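Local coordinates for NTF2-like Protein (Anabaena variabilis ATCC 29413, PDB 3DMC) that is of unknown function but has the NTF2-like, SnoaL-related fold, a curved sheet backed by helices that may enclose a small-molecule pocket, and probably pairs as a two-fold dimer, at the interface of chains A and B. Numbering follows the deposited sequence. Chains: chain A/B, NTF2-like Protein.

The interface of chains A and B. Residues chain A 89, 91, 112, 124, 126; chain B 82, 84, 93.
B:Glu93 reaches A:Ser112, A:Arg124 and A:Tyr126 because its CG lies anti to its own carbonyl carbon (chi1 -71°) and the chain then runs extended, carrying the carboxylate across to the partner sheet. A:Arg124 instead bends at chi3 (-66°), which turns its NE toward the acid and lays its guanidinium against that of B:Arg82. The result illustrates how one acid can organise a polar patch between two sheets. Its OE1 accepts from two donors: the phenol OH of A:Tyr126 at 2.6 Å on the anti side, somewhat out of the carboxylate plane, and NE of A:Arg124 at 3.0 Å through the syn lone pair, tilted from the guanidinium plane; the latter is also a salt bridge. The tyrosine ring stands nearly upright to the carboxylate, 84° between planes, and meets it through its hydroxyl. OE2 takes the hydroxyl OG of A:Ser112 at 2.7 Å on its syn side, likewise out of plane. That same OG receives NH2 of A:Arg124 at 2.8 Å, in the guanidinium plane, so the serine links acid and arginine and probably limits rotation of the arginine head. The B:Arg82 guanidinium stacks almost parallel on that of A:Arg124 but offset, NH1 of A:Arg124 lying over the centre of the B:Arg82 group and their CZ atoms 3.4 Å apart; the neighbouring carboxylate probably eases the pairing of like charges. Were B:Glu93 an alanine, A:Arg124 is likely to lose its counter-charge while stacked on a second arginine, and the hydroxyls of A:Tyr126 and A:Ser112 to lose this acceptor. Nearby, CG2 of A:Thr89 packs against CG2 of B:Thr84 at 3.7 Å, and CG2 of A:Val91 lies against OE2. Strands 89-100, 103-116 and 119-127 of chain A here face strands 75-85 and 89-100 of chain B, sheet against sheet, and the two-fold axis repeats the patch, suggesting, without proving, a biological dimer of the family's common kind.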
ATOM      1  N   THR A  89       6.485   8.520   7.935  1.00 11.58           N
ATOM      2  CA  THR A  89       6.254   7.442   6.982  1.00 10.87           C
ATOM      3  C   THR A  89       5.963   8.047   5.620  1.00  8.74           C
ATOM      4  O   THR A  89       5.265   9.062   5.510  1.00 10.36           O
ATOM      5  CB  THR A  89       5.037   6.573   7.407  1.00 11.43           C
ATOM      6  OG1 THR A  89       5.240   6.019   8.712  1.00 13.54           O
ATOM      7  CG2 THR A  89       4.788   5.426   6.450  1.00 10.57           C
ATOM      8  N   VAL A  91       4.756   6.607   1.659  1.00  8.13           N
ATOM      9  CA  VAL A  91       4.315   5.477   0.820  1.00  8.49           C
ATOM     10  C   VAL A  91       4.375   5.917  -0.622  1.00  9.58           C
ATOM     11  O   VAL A  91       3.954   7.025  -0.980  1.00  8.50           O
ATOM     12  CB  VAL A  91       2.844   5.030   1.107  1.00  9.15           C
ATOM     13  CG1 VAL A  91       2.402   3.846   0.205  1.00  8.68           C
ATOM     14  CG2 VAL A  91       2.622   4.660   2.576  1.00  5.92           C
ATOM     15  N   SER A 112       6.187   1.211   1.597  1.00  9.11           N
ATOM     16  CA  SER A 112       6.080   2.144   2.691  1.00  7.22           C
ATOM     17  C   SER A 112       7.408   2.149   3.454  1.00  7.99           C
ATOM     18  O   SER A 112       7.927   1.093   3.782  1.00  9.34           O
ATOM     19  CB  SER A 112       4.927   1.700   3.607  1.00  8.15           C
ATOM     20  OG  SER A 112       4.728   2.601   4.670  1.00  8.89           O
ATOM     21  N   ARG A 124       7.851  -1.822   4.192  1.00  8.64           N
ATOM     22  CA  ARG A 124       6.716  -2.706   4.030  1.00  9.41           C
ATOM     23  C   ARG A 124       6.286  -2.658   2.582  1.00 11.69           C
ATOM     24  O   ARG A 124       6.137  -1.555   2.021  1.00  9.50           O
ATOM     25  CB  ARG A 124       5.542  -2.263   4.900  1.00  9.14           C
ATOM     26  CG  ARG A 124       5.842  -2.309   6.416  1.00  9.79           C
ATOM     27  CD  ARG A 124       4.855  -1.425   7.223  1.00 10.51           C
ATOM     28  NE  ARG A 124       5.051  -0.024   6.887  1.00 11.21           N
ATOM     29  CZ  ARG A 124       6.059   0.693   7.346  1.00 11.60           C
ATOM     30  NH1 ARG A 124       6.881   0.147   8.248  1.00 11.76           N
ATOM     31  NH2 ARG A 124       6.209   1.939   6.950  1.00 12.60           N
ATOM     32  N   TYR A 126       3.542  -4.124  -0.363  1.00  7.08           N
ATOM     33  CA  TYR A 126       2.172  -4.593  -0.652  1.00  6.77           C
ATOM     34  C   TYR A 126       1.984  -4.770  -2.168  1.00  6.70           C
ATOM     35  O   TYR A 126       2.474  -3.951  -2.961  1.00  9.84           O
ATOM     36  CB  TYR A 126       1.131  -3.579  -0.163  1.00  7.85           C
ATOM     37  CG  TYR A 126       1.214  -3.151   1.289  1.00  7.29           C
ATOM     38  CD1 TYR A 126       2.139  -2.179   1.724  1.00  9.01           C
ATOM     39  CD2 TYR A 126       0.354  -3.709   2.245  1.00  7.78           C
ATOM     40  CE1 TYR A 126       2.175  -1.762   3.044  1.00  7.17           C
ATOM     41  CE2 TYR A 126       0.417  -3.308   3.602  1.00 10.12           C
ATOM     42  CZ  TYR A 126       1.349  -2.335   3.989  1.00  9.28           C
ATOM     43  OH  TYR A 126       1.398  -1.927   5.317  1.00 12.06           O
TER
ATOM     44  N   ARG B  82      -0.606   2.938  10.145  1.00 10.77           N
ATOM     45  CA  ARG B  82      -0.028   4.113   9.493  1.00  9.98           C
ATOM     46  C   ARG B  82      -1.023   4.743   8.559  1.00  8.69           C
ATOM     47  O   ARG B  82      -1.664   4.036   7.797  1.00 13.36           O
ATOM     48  CB  ARG B  82       1.199   3.710   8.690  1.00  8.05           C
ATOM     49  CG  ARG B  82       2.309   3.110   9.558  1.00 12.21           C
ATOM     50  CD  ARG B  82       3.522   2.666   8.763  1.00 13.93           C
ATOM     51  NE  ARG B  82       4.680   2.507   9.640  1.00 14.92           N
ATOM     52  CZ  ARG B  82       4.889   1.457  10.435  1.00 24.50           C
ATOM     53  NH1 ARG B  82       4.017   0.441  10.476  1.00 19.63           N
ATOM     54  NH2 ARG B  82       5.968   1.432  11.208  1.00 16.91           N
ATOM     55  N   THR B  84      -1.011   7.949   5.852  1.00 10.45           N
ATOM     56  CA  THR B  84      -0.201   8.959   5.173  1.00  7.28           C
ATOM     57  C   THR B  84      -1.045   9.692   4.165  1.00  4.24           C
ATOM     58  O   THR B  84      -2.065   9.191   3.713  1.00  8.05           O
ATOM     59  CB  THR B  84       1.022   8.312   4.438  1.00  8.68           C
ATOM     60  OG1 THR B  84       0.572   7.239   3.610  1.00  7.17           O
ATOM     61  CG2 THR B  84       2.117   7.764   5.472  1.00 10.46           C
ATOM     62  N   GLU B  93      -2.690   1.932   6.221  1.00  6.97           N
ATOM     63  CA  GLU B  93      -2.037   0.653   6.351  1.00  8.33           C
ATOM     64  C   GLU B  93      -2.586   0.040   7.632  1.00 10.05           C
ATOM     65  O   GLU B  93      -2.434   0.608   8.729  1.00  7.62           O
ATOM     66  CB  GLU B  93      -0.512   0.798   6.462  1.00  9.27           C
ATOM     67  CG  GLU B  93       0.190   1.232   5.197  1.00  9.20           C
ATOM     68  CD  GLU B  93       1.663   1.434   5.433  1.00 11.03           C
ATOM     69  OE1 GLU B  93       2.357   0.454   5.785  1.00  9.46           O
ATOM     70  OE2 GLU B  93       2.112   2.578   5.276  1.00 12.32           O
TER